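Local coordinates for tyrosine--tRNA ligase, mitochondrial (Emericella nidulans, PDB 5IHX), which probably catalyses the ATP-dependent attachment of tyrosine to its cognate mitochondrial tRNA, and holds the amino acid in a class I synthetase catalytic domain, at residues A70-T75 / L85-L90; C233-G238 / I277-P282; H154-Q159 / F331-I336. One frame throughout, in Å; residues are numbered along the deposited sequence.

Contact 1. Residues A70-T75 / L85-L90; sequences AGVDPT and LPFMVL. With TYR (tyrosine), chain C.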
loop_
_atom_site.group_PDB
_atom_site.type_symbol
_atom_site.label_atom_id
_atom_site.label_comp_id
_atom_site.label_asym_id
_atom_site.label_seq_id
_atom_site.Cartn_x
_atom_site.Cartn_y
_atom_site.Cartn_z
ATOM N N ALA A 70 21.897 1.126 -8.506
ATOM C CA ALA A 70 21.225 2.341 -8.936
ATOM C C ALA A 70 19.926 1.946 -9.616
ATOM O O ALA A 70 19.877 0.941 -10.324
ATOM C CB ALA A 70 22.103 3.136 -9.875
ATOM N N GLY A 71 18.879 2.732 -9.390
ATOM C CA GLY A 71 17.573 2.449 -9.955
ATOM C C GLY A 71 17.196 3.411 -11.065
ATOM O O GLY A 71 17.656 4.550 -11.094
ATOM N N VAL A 72 16.357 2.943 -11.983
ATOM C CA VAL A 72 15.837 3.795 -13.043
ATOM C C VAL A 72 14.408 3.379 -13.376
ATOM O O VAL A 72 14.119 2.191 -13.526
ATOM C CB VAL A 72 16.723 3.738 -14.316
ATOM C CG1 VAL A 72 16.903 2.300 -14.799
ATOM C CG2 VAL A 72 16.131 4.602 -15.423
ATOM N N ASP A 73 13.515 4.361 -13.461
ATOM C CA ASP A 73 12.121 4.108 -13.813
ATOM C C ASP A 73 11.916 4.324 -15.315
ATOM O O ASP A 73 12.216 5.402 -15.832
ATOM C CB ASP A 73 11.176 5.011 -13.015
ATOM C CG ASP A 73 10.959 4.524 -11.589
ATOM O OD1 ASP A 73 10.258 5.219 -10.824
ATOM O OD2 ASP A 73 11.451 3.428 -11.241
ATOM N N PRO A 74 11.410 3.298 -16.024
ATOM C CA PRO A 74 11.196 3.407 -17.470
ATOM C C PRO A 74 9.997 4.278 -17.857
ATOM O O PRO A 74 8.899 3.761 -18.065
ATOM C CB PRO A 74 10.975 1.953 -17.896
ATOM C CG PRO A 74 10.379 1.303 -16.703
ATOM C CD PRO A 74 11.036 1.962 -15.520
ATOM N N THR A 75 10.219 5.586 -17.944
ATOM C CA THR A 75 9.189 6.526 -18.379
ATOM C C THR A 75 9.331 6.828 -19.870
ATOM O O THR A 75 8.521 7.555 -20.448
ATOM C CB THR A 75 9.261 7.850 -17.596
ATOM O OG1 THR A 75 10.539 8.465 -17.805
ATOM C CG2 THR A 75 9.051 7.607 -16.111
ATOM N N LEU A 85 25.323 9.342 -14.886
ATOM C CA LEU A 85 26.351 9.436 -13.848
ATOM C C LEU A 85 26.221 8.343 -12.781
ATOM O O LEU A 85 27.226 7.750 -12.390
ATOM C CB LEU A 85 26.348 10.821 -13.192
ATOM C CG LEU A 85 26.747 11.995 -14.098
ATOM C CD1 LEU A 85 26.945 13.263 -13.278
ATOM C CD2 LEU A 85 27.988 11.695 -14.936
ATOM N N PRO A 86 24.997 8.063 -12.307
ATOM C CA PRO A 86 24.896 6.924 -11.387
ATOM C C PRO A 86 25.369 5.613 -12.019
ATOM O O PRO A 86 25.903 4.747 -11.327
ATOM C CB PRO A 86 23.402 6.866 -11.062
ATOM C CG PRO A 86 22.925 8.258 -11.249
ATOM C CD PRO A 86 23.731 8.814 -12.391
ATOM N N PHE A 87 25.177 5.470 -13.325
ATOM C CA PHE A 87 25.602 4.253 -14.009
ATOM C C PHE A 87 27.095 4.284 -14.332
ATOM O O PHE A 87 27.719 3.234 -14.488
ATOM C CB PHE A 87 24.764 4.027 -15.267
ATOM C CG PHE A 87 23.311 3.781 -14.972
ATOM C CD1 PHE A 87 22.928 2.680 -14.225
ATOM C CD2 PHE A 87 22.330 4.634 -15.443
ATOM C CE1 PHE A 87 21.599 2.443 -13.937
ATOM C CE2 PHE A 87 20.995 4.399 -15.163
ATOM C CZ PHE A 87 20.631 3.299 -14.412
ATOM N N MET A 88 27.671 5.479 -14.426
ATOM C CA MET A 88 29.122 5.602 -14.515
ATOM C C MET A 88 29.738 5.102 -13.208
ATOM O O MET A 88 30.803 4.482 -13.210
ATOM C CB MET A 88 29.546 7.047 -14.791
ATOM C CG MET A 88 29.133 7.583 -16.156
ATOM S SD MET A 88 29.740 6.616 -17.553
ATOM C CE MET A 88 31.503 6.594 -17.233
ATOM N N VAL A 89 29.070 5.381 -12.090
ATOM C CA VAL A 89 29.516 4.878 -10.791
ATOM C C VAL A 89 29.484 3.351 -10.759
ATOM O O VAL A 89 30.423 2.718 -10.273
ATOM C CB VAL A 89 28.650 5.444 -9.639
ATOM C CG1 VAL A 89 28.933 4.719 -8.325
ATOM C CG2 VAL A 89 28.896 6.935 -9.475
ATOM N N LEU A 90 28.408 2.762 -11.276
ATOM C CA LEU A 90 28.289 1.308 -11.310
ATOM C C LEU A 90 29.307 0.701 -12.273
ATOM O O LEU A 90 29.831 -0.386 -12.032
ATOM C CB LEU A 90 26.874 0.878 -11.713
ATOM C CG LEU A 90 25.712 1.244 -10.786
ATOM C CD1 LEU A 90 24.429 0.592 -11.286
ATOM C CD2 LEU A 90 25.987 0.851 -9.340
HETATM N N TYR C . 13.158 6.705 -7.871
HETATM C CA TYR C . 14.308 6.749 -8.820
HETATM C C TYR C . 14.087 7.808 -9.894
HETATM O O TYR C . 15.037 8.361 -10.450
HETATM C CB TYR C . 14.520 5.381 -9.468
HETATM C CG TYR C . 14.567 4.247 -8.475
HETATM C CD1 TYR C . 15.605 4.147 -7.556
HETATM C CD2 TYR C . 13.574 3.276 -8.450
HETATM C CE1 TYR C . 15.655 3.113 -6.646
HETATM C CE2 TYR C . 13.614 2.239 -7.543
HETATM C CZ TYR C . 14.657 2.161 -6.644
HETATM O OH TYR C . 14.702 1.131 -5.737
HETATM O OXT TYR C . 12.948 8.130 -10.234
#

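Contact 2. Residues C233-G238 / I277-P282; sequences CQVQVG and IGFTTP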
loop_
_atom_site.group_PDB
_atom_site.type_symbol
_atom_site.label_atom_id
_atom_site.label_comp_id
_atom_site.label_asym_id
_atom_site.label_seq_id
_atom_site.Cartn_x
_atom_site.Cartn_y
_atom_site.Cartn_z
ATOM N N CYS A 233 23.682 -6.070 -1.025
ATOM C CA CYS A 233 23.685 -4.736 -1.618
ATOM C C CYS A 233 23.528 -3.652 -0.553
ATOM O O CYS A 233 22.434 -3.133 -0.321
ATOM C CB CYS A 233 22.578 -4.614 -2.656
ATOM S SG CYS A 233 22.736 -3.163 -3.683
ATOM N N GLN A 234 24.642 -3.303 0.080
ATOM C CA GLN A 234 24.635 -2.393 1.216
ATOM C C GLN A 234 24.532 -0.920 0.812
ATOM O O GLN A 234 24.090 -0.089 1.608
ATOM C CB GLN A 234 25.899 -2.620 2.049
ATOM C CG GLN A 234 25.936 -1.869 3.366
ATOM C CD GLN A 234 27.174 -2.191 4.177
ATOM O OE1 GLN A 234 27.750 -3.269 4.044
ATOM N NE2 GLN A 234 27.587 -1.256 5.024
ATOM N N VAL A 235 24.921 -0.604 -0.422
ATOM C CA VAL A 235 25.007 0.786 -0.871
ATOM C C VAL A 235 24.059 1.098 -2.030
ATOM O O VAL A 235 23.842 0.264 -2.907
ATOM C CB VAL A 235 26.450 1.141 -1.308
ATOM C CG1 VAL A 235 26.564 2.623 -1.649
ATOM C CG2 VAL A 235 27.446 0.770 -0.217
ATOM N N GLN A 236 23.481 2.299 -2.014
ATOM C CA GLN A 236 22.695 2.790 -3.143
ATOM C C GLN A 236 23.264 4.106 -3.654
ATOM O O GLN A 236 23.638 4.973 -2.865
ATOM C CB GLN A 236 21.225 2.985 -2.763
ATOM C CG GLN A 236 20.384 3.562 -3.907
ATOM C CD GLN A 236 18.908 3.753 -3.568
ATOM O OE1 GLN A 236 18.137 4.240 -4.396
ATOM N NE2 GLN A 236 18.511 3.370 -2.360
ATOM N N VAL A 237 23.321 4.244 -4.977
ATOM C CA VAL A 237 23.687 5.504 -5.613
ATOM C C VAL A 237 22.546 5.989 -6.505
ATOM O O VAL A 237 21.874 5.194 -7.158
ATOM C CB VAL A 237 24.987 5.368 -6.442
ATOM C CG1 VAL A 237 24.844 4.290 -7.504
ATOM C CG2 VAL A 237 25.361 6.702 -7.082
ATOM N N GLY A 238 22.328 7.300 -6.520
ATOM C CA GLY A 238 21.286 7.891 -7.339
ATOM C C GLY A 238 21.648 9.289 -7.795
ATOM O O GLY A 238 22.712 9.804 -7.460
ATOM N N ILE A 277 23.930 2.618 3.449
ATOM C CA ILE A 277 24.448 3.960 3.255
ATOM C C ILE A 277 24.381 4.255 1.762
ATOM O O ILE A 277 24.268 3.337 0.958
ATOM C CB ILE A 277 25.890 4.087 3.797
ATOM C CG1 ILE A 277 26.352 5.546 3.798
ATOM C CG2 ILE A 277 26.845 3.172 3.021
ATOM C CD1 ILE A 277 27.629 5.770 4.587
ATOM N N GLY A 278 24.413 5.525 1.384
ATOM C CA GLY A 278 24.323 5.875 -0.020
ATOM C C GLY A 278 24.922 7.225 -0.334
ATOM O O GLY A 278 25.398 7.931 0.555
ATOM N N PHE A 279 24.908 7.580 -1.614
ATOM C CA PHE A 279 25.386 8.884 -2.040
ATOM C C PHE A 279 24.771 9.258 -3.374
ATOM O O PHE A 279 24.183 8.415 -4.055
ATOM C CB PHE A 279 26.915 8.901 -2.125
ATOM C CG PHE A 279 27.491 7.896 -3.081
ATOM C CD1 PHE A 279 27.638 6.571 -2.712
ATOM C CD2 PHE A 279 27.918 8.287 -4.341
ATOM C CE1 PHE A 279 28.183 5.650 -3.589
ATOM C CE2 PHE A 279 28.461 7.372 -5.220
ATOM C CZ PHE A 279 28.596 6.051 -4.842
ATOM N N THR A 280 24.893 10.532 -3.731
ATOM C CA THR A 280 24.323 11.042 -4.968
ATOM C C THR A 280 25.406 11.500 -5.933
ATOM O O THR A 280 26.543 11.761 -5.533
ATOM C CB THR A 280 23.376 12.222 -4.701
ATOM O OG1 THR A 280 24.103 13.288 -4.079
ATOM C CG2 THR A 280 22.226 11.795 -3.802
ATOM N N THR A 281 25.035 11.599 -7.205
ATOM C CA THR A 281 25.923 12.106 -8.242
ATOM C C THR A 281 25.508 13.541 -8.568
ATOM O O THR A 281 24.349 13.905 -8.369
ATOM C CB THR A 281 25.873 11.222 -9.506
ATOM O OG1 THR A 281 24.516 11.092 -9.949
ATOM C CG2 THR A 281 26.432 9.837 -9.215
ATOM N N PRO A 282 26.450 14.363 -9.065
ATOM C CA PRO A 282 26.181 15.790 -9.302
ATOM C C PRO A 282 25.114 16.076 -10.360
ATOM O O PRO A 282 24.842 15.237 -11.220
ATOM C CB PRO A 282 27.543 16.334 -9.758
ATOM C CG PRO A 282 28.318 15.147 -10.199
ATOM C CD PRO A 282 27.853 14.015 -9.349
#

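Contact 3. Residues H154-Q159 / F331-I336; sequences HGYKRQ and FTFLPI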
loop_
_atom_site.group_PDB
_atom_site.type_symbol
_atom_site.label_atom_id
_atom_site.label_comp_id
_atom_site.label_asym_id
_atom_site.label_seq_id
_atom_site.Cartn_x
_atom_site.Cartn_y
_atom_site.Cartn_z
ATOM N N HIS A 154 40.529 0.019 -21.577
ATOM C CA HIS A 154 41.335 0.828 -20.670
ATOM C C HIS A 154 42.094 -0.006 -19.636
ATOM O O HIS A 154 42.528 0.509 -18.606
ATOM C CB HIS A 154 40.443 1.863 -19.981
ATOM C CG HIS A 154 40.019 2.975 -20.888
ATOM N ND1 HIS A 154 40.859 4.010 -21.238
ATOM C CD2 HIS A 154 38.853 3.203 -21.539
ATOM C CE1 HIS A 154 40.228 4.833 -22.055
ATOM N NE2 HIS A 154 39.007 4.367 -22.252
ATOM N N GLY A 155 42.252 -1.296 -19.919
ATOM C CA GLY A 155 43.134 -2.144 -19.135
ATOM C C GLY A 155 42.487 -2.904 -17.992
ATOM O O GLY A 155 43.181 -3.584 -17.235
ATOM N N TYR A 156 41.170 -2.796 -17.858
ATOM C CA TYR A 156 40.456 -3.527 -16.816
ATOM C C TYR A 156 39.988 -4.866 -17.372
ATOM O O TYR A 156 39.026 -4.932 -18.139
ATOM C CB TYR A 156 39.271 -2.712 -16.292
ATOM C CG TYR A 156 39.677 -1.356 -15.761
ATOM C CD1 TYR A 156 40.066 -1.192 -14.438
ATOM C CD2 TYR A 156 39.689 -0.243 -16.590
ATOM C CE1 TYR A 156 40.447 0.048 -13.955
ATOM C CE2 TYR A 156 40.066 0.995 -16.118
ATOM C CZ TYR A 156 40.446 1.137 -14.802
ATOM O OH TYR A 156 40.827 2.375 -14.337
ATOM N N LYS A 157 40.683 -5.928 -16.979
ATOM C CA LYS A 157 40.404 -7.269 -17.479
ATOM C C LYS A 157 39.460 -7.995 -16.534
ATOM O O LYS A 157 39.722 -8.091 -15.335
ATOM C CB LYS A 157 41.702 -8.063 -17.645
ATOM N N ARG A 158 38.359 -8.497 -17.084
ATOM C CA ARG A 158 37.327 -9.143 -16.283
ATOM C C ARG A 158 37.864 -10.331 -15.498
ATOM O O ARG A 158 38.528 -11.209 -16.049
ATOM C CB ARG A 158 36.168 -9.595 -17.177
ATOM C CG ARG A 158 35.108 -10.420 -16.457
ATOM C CD ARG A 158 33.889 -10.660 -17.338
ATOM N NE ARG A 158 33.010 -11.689 -16.785
ATOM C CZ ARG A 158 31.794 -11.970 -17.246
ATOM N NH1 ARG A 158 31.293 -11.297 -18.274
ATOM N NH2 ARG A 158 31.075 -12.928 -16.675
ATOM N N GLN A 159 37.565 -10.337 -14.201
ATOM C CA GLN A 159 37.922 -11.439 -13.318
ATOM C C GLN A 159 36.673 -12.243 -12.984
ATOM O O GLN A 159 35.553 -11.745 -13.110
ATOM C CB GLN A 159 38.586 -10.918 -12.042
ATOM C CG GLN A 159 39.843 -10.095 -12.291
ATOM C CD GLN A 159 40.919 -10.886 -13.012
ATOM O OE1 GLN A 159 41.081 -12.086 -12.784
ATOM N NE2 GLN A 159 41.658 -10.220 -13.891
ATOM N N PHE A 331 32.571 11.182 -17.327
ATOM C CA PHE A 331 31.957 10.416 -18.417
ATOM C C PHE A 331 32.887 9.427 -19.131
ATOM O O PHE A 331 32.457 8.754 -20.065
ATOM C CB PHE A 331 31.374 11.374 -19.461
ATOM C CG PHE A 331 30.099 12.039 -19.031
ATOM C CD1 PHE A 331 28.910 11.329 -19.011
ATOM C CD2 PHE A 331 30.083 13.376 -18.663
ATOM C CE1 PHE A 331 27.730 11.936 -18.624
ATOM C CE2 PHE A 331 28.906 13.987 -18.276
ATOM C CZ PHE A 331 27.727 13.266 -18.256
ATOM N N THR A 332 34.144 9.331 -18.706
ATOM C CA THR A 332 35.090 8.420 -19.356
ATOM C C THR A 332 35.935 7.658 -18.342
ATOM O O THR A 332 35.967 8.001 -17.160
ATOM C CB THR A 332 36.043 9.169 -20.317
ATOM O OG1 THR A 332 37.180 9.656 -19.591
ATOM C CG2 THR A 332 35.336 10.335 -21.002
ATOM N N PHE A 333 36.612 6.618 -18.830
ATOM C CA PHE A 333 37.557 5.836 -18.032
ATOM C C PHE A 333 38.996 6.297 -18.278
ATOM O O PHE A 333 39.946 5.627 -17.871
ATOM C CB PHE A 333 37.428 4.340 -18.358
ATOM C CG PHE A 333 36.294 3.638 -17.642
ATOM C CD1 PHE A 333 36.128 2.268 -17.785
ATOM C CD2 PHE A 333 35.388 4.335 -16.853
ATOM C CE1 PHE A 333 35.096 1.606 -17.146
ATOM C CE2 PHE A 333 34.355 3.674 -16.209
ATOM C CZ PHE A 333 34.210 2.309 -16.356
ATOM N N LEU A 334 39.152 7.436 -18.947
ATOM C CA LEU A 334 40.473 7.992 -19.223
ATOM C C LEU A 334 41.236 8.231 -17.921
ATOM O O LEU A 334 40.696 8.840 -16.998
ATOM C CB LEU A 334 40.358 9.303 -20.004
ATOM C CG LEU A 334 39.982 9.219 -21.485
ATOM C CD1 LEU A 334 39.617 10.597 -22.002
ATOM C CD2 LEU A 334 41.123 8.635 -22.309
ATOM N N PRO A 335 42.485 7.731 -17.832
ATOM C CA PRO A 335 43.296 8.001 -16.637
ATOM C C PRO A 335 43.484 9.494 -16.384
ATOM O O PRO A 335 43.496 10.278 -17.335
ATOM C CB PRO A 335 44.640 7.338 -16.959
ATOM C CG PRO A 335 44.328 6.308 -17.980
ATOM C CD PRO A 335 43.195 6.862 -18.789
ATOM N N ILE A 336 43.613 9.877 -15.118
ATOM C CA ILE A 336 43.781 11.282 -14.754
ATOM C C ILE A 336 45.018 11.897 -15.418
ATOM O O ILE A 336 44.951 13.021 -15.915
ATOM C CB ILE A 336 43.870 11.458 -13.218
ATOM C CG1 ILE A 336 42.557 11.036 -12.548
ATOM C CG2 ILE A 336 44.242 12.897 -12.850
ATOM C CD1 ILE A 336 41.356 11.899 -12.896
HETATM O O HOH W 1 41.490 4.208 -16.364
#

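Contact 1. Residues A70-T75 / L85-L90
Two first torsions set the meeting of Phe87 and Val72: a chi1 of -64° places Phe87 CG anti to the carbonyl carbon, and a chi1 of 55° places Val72 CG1 in the crowded position between the backbone N and the carbonyl carbon. The two side chains cross at about a right angle. Val72 meets the ring at its edge, CG1 near the ring plane and 3.9 Å from Phe87 CZ; Val72 CB, in the plane itself, is equally close to that atom. Two residues earlier, on the same face of the strand, Ala70 CB touches three helix side chains. It lies 3.7 Å from Leu90 CD1, and 4.1 Å from Pro86 CB. The third neighbour is the Phe87 ring, whose CE1 is 4.2 Å from the same Ala70 CB and approached obliquely. No hydrogen bond crosses the interface, so the evidence is for apolar contact alone. The axes of strand 70-72 and helix 85-90 run 8.9 Å apart at 142°, closer to antiparallel than to perpendicular. Beyond the pair, Phe102 of the next strand meets the Phe87 ring with nearly parallel planes.

At Gly71, between the two packed residues, the backbone itself comes up to the substrate: its CA is 3.5 Å from CD1 of the bound tyrosine. Asp73 follows, with OD2 3.5 Å from CD2 of that tyrosine. The carboxylate is held by hydrogen bonds from OD1 to Tyr217 and from OD2 to Thr108. Because Tyr217 OH also bonds the ligand, Asp73 probably helps to set that hydroxyl. The arrangement is that of a Rossmann-type beta-alpha-beta unit, strand 68-72, helix 84-95 and strand 100-104, with the HIGH-like class I signature in its first connection and the tyrosine pocket at the strand end.

Contact 2. Residues C233-G238 / I277-P282
Val235 pairs with Ile277, and from there a ladder of backbone hydrogen bonds runs to Gly238 and Thr281. Ile277 N gives to Gln234 O, Gln236 N to Ile277 O at 3.2 Å, Phe279 N to Gln236 O at 3.2 Å, Gly238 N to Phe279 O, and Thr281 N to Gly238 O at 2.9 Å. Donors alternate between the strands, as parallel pairing requires, and the strand axes differ by only 16°. CA-H...O contacts fill in between, for instance Val237 CA to Phe279 O at 3.3 Å.

This is the parallel pairing of a beta-alpha-beta crossover in the Rossmann-type catalytic domain, helix 243-259 linking strands 235-238 and 277-280.

Apolar contacts gather on the face carrying Val235, Val237, Ile277 and Phe279. Val237 CG2, anti to its backbone N, stands over one face of the Phe279 ring, 4.1 Å from the centroid and 28° off the normal. Val235 CG1 comes instead to the edge of that ring, 3.9 Å from Phe279 CE1. Val235 and Ile277 lie side by side, their CG2 methyls 4.1 Å apart.

Polar side-chain contacts mark the other face. Gln236 extends there to touch the bound tyrosine, its OE1 hydrogen-bonded to Gln221 NE2, while Thr280 OG1 bonds Asp49 N.

Contact 3. Residues H154-Q159 / F331-I336
His154 presents one face of its imidazole to the backbone and CB of Phe333: Phe333 CB lies 4.0 Å from the His154 ring centroid and 28° off the normal, a CH-pi contact. This His is the first residue beyond helix 126-153, which finishes in a Schellman motif with Gly155, at positive phi, as the C-prime residue. Tyr156 N returns to Gly151 O and Gly155 N to Glu152 O, and His154 and Tyr156, on either side of that glycine, both meet residues of 331-336.

A chi1 of -73° sets His154 CG anti to the carbonyl carbon. Phe333 CB is nearest to His154 CD2, at 3.7 Å. Phe333 O and Leu334 N lie over the same face, both displaced toward the rim. At the CE1 corner of the ring Leu334 CD2 comes to 3.9 Å from His154 CE1, although the Leu334 CB itself points away. His154 NE2 is hydrogen-bonded to Glu362 of helix 354-368, which helps to fix the rotation of the ring and may polarise it.

Phe333 also meets Tyr156, but loosely: the ring centroids are 6.0 Å apart with planes at 67°, an oblique pair whose closest atoms are Tyr156 CE2 and Phe333 CD1. Within the Phe333 side of the contact, an ST turn shapes the backbone, Leu334 N giving to Thr332 OG1 at 3.0 Å. Tyr150 and Trp92 meet the Phe333 ring as well, tying the loop to helices 126-153 and 84-95. With no direct hydrogen bond across the two loops, a single water joins them: it lies 2.8 Å from Tyr156 OH and donates to Phe333 O at 2.6 Å.

How the contacts relate
Contacts 1 and 2 are both buried and share one sheet, in which strands 68-72 and 235-238 are neighbours; their centres are 11 Å apart. They touch directly: Ala70 CB is 3.4 Å from Val237 O, and Thr281 packs against Leu85 and Pro86 of helix 84-95. Contact 3 sits at the surface, 19 Å from contact 1 and 21 Å from contact 2 between centres. It reaches contact 1 through Met88 and Leu85 packing on Phe331, but does not touch contact 2. Along the chain contact 1 closes first, and contact 2 is nested within the long loop that contact 3 closes. Helix 84-95 thus connects the tyrosine-binding sheet with the later helical region.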